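PDB 1F7C: rhogap protein from Gallus gallus, which activates GTP hydrolysis by the small GTPases RhoA and Cdc42, this chain being its RhoGAP (BH) domain. Local coordinates for residues L58-G63 with N169-A174. Residues are numbered along the deposited sequence; the frame is centred on the assembly and turned at random.
Sequences LYRIVG and NLMTVA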
ATOM      1  N   LEU A  58      -4.607  -1.246 -12.592  1.00 34.26           N
ATOM      2  CA  LEU A  58      -5.068  -1.413 -11.214  1.00 33.86           C
ATOM      3  C   LEU A  58      -4.399  -0.398 -10.297  1.00 34.39           C
ATOM      4  O   LEU A  58      -3.165  -0.336 -10.219  1.00 31.33           O
ATOM      5  CB  LEU A  58      -4.743  -2.818 -10.692  1.00 34.28           C
ATOM      6  CG  LEU A  58      -5.643  -4.010 -11.008  1.00 34.01           C
ATOM      7  CD1 LEU A  58      -5.011  -5.264 -10.416  1.00 32.65           C
ATOM      8  CD2 LEU A  58      -7.045  -3.791 -10.429  1.00 31.34           C
ATOM      9  N   TYR A  59      -5.223   0.389  -9.605  1.00 34.45           N
ATOM     10  CA  TYR A  59      -4.754   1.408  -8.667  1.00 36.07           C
ATOM     11  C   TYR A  59      -4.201   2.681  -9.326  1.00 38.26           C
ATOM     12  O   TYR A  59      -3.874   3.646  -8.643  1.00 39.79           O
ATOM     13  CB  TYR A  59      -3.716   0.802  -7.701  1.00 31.52           C
ATOM     14  CG  TYR A  59      -4.286  -0.282  -6.810  1.00 26.57           C
ATOM     15  CD1 TYR A  59      -3.995  -1.637  -7.033  1.00 26.78           C
ATOM     16  CD2 TYR A  59      -5.139   0.042  -5.755  1.00 26.01           C
ATOM     17  CE1 TYR A  59      -4.545  -2.642  -6.219  1.00 24.20           C
ATOM     18  CE2 TYR A  59      -5.700  -0.950  -4.935  1.00 26.38           C
ATOM     19  CZ  TYR A  59      -5.400  -2.285  -5.168  1.00 26.59           C
ATOM     20  OH  TYR A  59      -5.948  -3.247  -4.349  1.00 28.84           O
ATOM     21  N   ARG A  60      -4.093   2.681 -10.649  1.00 41.29           N
ATOM     22  CA  ARG A  60      -3.614   3.851 -11.379  1.00 44.43           C
ATOM     23  C   ARG A  60      -4.860   4.568 -11.897  1.00 44.12           C
ATOM     24  O   ARG A  60      -4.962   5.791 -11.852  1.00 45.40           O
ATOM     25  CB  ARG A  60      -2.730   3.424 -12.557  1.00 47.08           C
ATOM     26  CG  ARG A  60      -2.232   4.581 -13.417  1.00 53.33           C
ATOM     27  CD  ARG A  60      -1.928   4.126 -14.837  1.00 57.93           C
ATOM     28  NE  ARG A  60      -0.679   3.379 -14.944  1.00 63.48           N
ATOM     29  CZ  ARG A  60      -0.409   2.509 -15.916  1.00 66.02           C
ATOM     30  NH1 ARG A  60      -1.311   2.272 -16.863  1.00 65.93           N
ATOM     31  NH2 ARG A  60       0.765   1.881 -15.951  1.00 65.50           N
ATOM     32  N   ILE A  61      -5.810   3.779 -12.383  1.00 46.73           N
ATOM     33  CA  ILE A  61      -7.066   4.291 -12.909  1.00 47.91           C
ATOM     34  C   ILE A  61      -7.956   4.659 -11.741  1.00 49.46           C
ATOM     35  O   ILE A  61      -8.226   3.832 -10.874  1.00 49.10           O
ATOM     36  CB  ILE A  61      -7.788   3.230 -13.778  1.00 48.42           C
ATOM     37  CG1 ILE A  61      -6.944   2.914 -15.017  1.00 48.63           C
ATOM     38  CG2 ILE A  61      -9.175   3.716 -14.166  1.00 47.14           C
ATOM     39  CD1 ILE A  61      -6.584   4.140 -15.851  1.00 49.87           C
ATOM     40  N   VAL A  62      -8.406   5.908 -11.729  1.00 51.68           N
ATOM     41  CA  VAL A  62      -9.253   6.417 -10.664  1.00 53.00           C
ATOM     42  C   VAL A  62     -10.731   6.242 -10.979  1.00 53.59           C
ATOM     43  O   VAL A  62     -11.156   6.419 -12.117  1.00 55.49           O
ATOM     44  CB  VAL A  62      -8.956   7.900 -10.424  1.00 52.70           C
ATOM     45  CG1 VAL A  62      -9.785   8.414  -9.267  1.00 53.38           C
ATOM     46  CG2 VAL A  62      -7.467   8.084 -10.150  1.00 52.23           C
ATOM     47  N   GLY A  63     -11.512   5.888  -9.967  1.00 54.45           N
ATOM     48  CA  GLY A  63     -12.936   5.704 -10.172  1.00 57.56           C
ATOM     49  C   GLY A  63     -13.713   6.994  -9.960  1.00 59.79           C
ATOM     50  O   GLY A  63     -13.134   8.035  -9.644  1.00 58.81           O
ATOM     51  N   ASN A 169      -2.193  -6.755 -16.543  1.00 32.88           N
ATOM     52  CA  ASN A 169      -2.715  -5.525 -15.954  1.00 31.91           C
ATOM     53  C   ASN A 169      -1.818  -4.294 -16.071  1.00 30.40           C
ATOM     54  O   ASN A 169      -2.205  -3.206 -15.660  1.00 31.26           O
ATOM     55  CB  ASN A 169      -3.118  -5.737 -14.482  1.00 28.00           C
ATOM     56  CG  ASN A 169      -1.941  -6.119 -13.580  1.00 26.09           C
ATOM     57  OD1 ASN A 169      -0.813  -5.658 -13.768  1.00 21.35           O
ATOM     58  ND2 ASN A 169      -2.219  -6.941 -12.568  1.00 20.27           N
ATOM     59  N   LEU A 170      -0.632  -4.475 -16.642  1.00 31.82           N
ATOM     60  CA  LEU A 170       0.332  -3.389 -16.863  1.00 32.83           C
ATOM     61  C   LEU A 170       0.899  -2.777 -15.596  1.00 32.96           C
ATOM     62  O   LEU A 170       1.609  -1.790 -15.669  1.00 34.71           O
ATOM     63  CB  LEU A 170      -0.310  -2.267 -17.686  1.00 31.01           C
ATOM     64  CG  LEU A 170      -1.241  -2.677 -18.835  1.00 34.81           C
ATOM     65  CD1 LEU A 170      -1.818  -1.426 -19.509  1.00 33.23           C
ATOM     66  CD2 LEU A 170      -0.467  -3.536 -19.838  1.00 33.59           C
ATOM     67  N   MET A 171       0.592  -3.341 -14.434  1.00 33.44           N
ATOM     68  CA  MET A 171       1.101  -2.766 -13.194  1.00 31.44           C
ATOM     69  C   MET A 171       2.326  -3.469 -12.634  1.00 30.40           C
ATOM     70  O   MET A 171       2.223  -4.396 -11.837  1.00 30.54           O
ATOM     71  CB  MET A 171      -0.002  -2.713 -12.137  1.00 30.67           C
ATOM     72  CG  MET A 171      -1.173  -1.802 -12.513  1.00 30.21           C
ATOM     73  SD  MET A 171      -0.683  -0.106 -13.004  1.00 33.93           S
ATOM     74  CE  MET A 171      -0.112   0.580 -11.400  1.00 28.28           C
ATOM     75  N   THR A 172       3.491  -3.009 -13.069  1.00 29.07           N
ATOM     76  CA  THR A 172       4.750  -3.557 -12.619  1.00 30.04           C
ATOM     77  C   THR A 172       5.033  -3.018 -11.227  1.00 29.80           C
ATOM     78  O   THR A 172       4.314  -2.150 -10.725  1.00 28.43           O
ATOM     79  CB  THR A 172       5.906  -3.117 -13.530  1.00 30.76           C
ATOM     80  OG1 THR A 172       6.053  -1.695 -13.456  1.00 32.78           O
ATOM     81  CG2 THR A 172       5.631  -3.518 -14.975  1.00 33.20           C
ATOM     82  N   VAL A 173       6.094  -3.530 -10.615  1.00 29.01           N
ATOM     83  CA  VAL A 173       6.497  -3.093  -9.285  1.00 30.96           C
ATOM     84  C   VAL A 173       6.716  -1.576  -9.309  1.00 31.40           C
ATOM     85  O   VAL A 173       6.171  -0.840  -8.490  1.00 31.21           O
ATOM     86  CB  VAL A 173       7.807  -3.809  -8.861  1.00 32.99           C
ATOM     87  CG1 VAL A 173       8.350  -3.204  -7.576  1.00 32.67           C
ATOM     88  CG2 VAL A 173       7.537  -5.299  -8.678  1.00 28.86           C
ATOM     89  N   ALA A 174       7.506  -1.118 -10.273  1.00 32.01           N
ATOM     90  CA  ALA A 174       7.797   0.300 -10.412  1.00 31.68           C
ATOM     91  C   ALA A 174       6.519   1.132 -10.533  1.00 31.44           C
ATOM     92  O   ALA A 174       6.403   2.175  -9.893  1.00 33.04           O
ATOM     93  CB  ALA A 174       8.699   0.524 -11.615  1.00 30.59           C
TER
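Leu-58 and Met-171 bring the two backbones closest, their CA atoms 6.6 Å apart, where the irregular 58-63 loop passes the turn between helix 166-169 and helix 173-184. No hydrogen bond joins the segments; side chains pack on each other and on the Leu-58 carbonyl. Leu-170 leaves the helix with positive phi, and Asn-169 closes an Asx turn there, its OD1 accepting from Met-171 N at 2.8 Å. The amide suits this place because its ND2 also donates to the carbonyls of Ile-53 and Val-162, while apolar Leu-58, buried against Val-48, Ile-94 and Val-162, brings CD1 to 3.9 Å from Asn-169 ND2. Met-171, flexible and unbranched, bends at chi2 (-52°) and chi3 to wrap the Leu-58 carbonyl: Met-171 CG and CE each lie 3.4 Å from Leu-58 O. The long Arg-60 chain starts with CG anti to the backbone N (chi1 177°), and its flat guanidinium has Met-171 SD over one face, off-centre, 3.8 Å from Arg-60 NH2. An alanine in place of Met-171 would probably open a gap beside Leu-58 and leave the Arg-60 side chain freer to swing. Exposed Arg-60, lying against buried Met-171, is the predicted arginine finger of this all-helical RhoGAP fold, expected to stabilise the transition state of GTP hydrolysis.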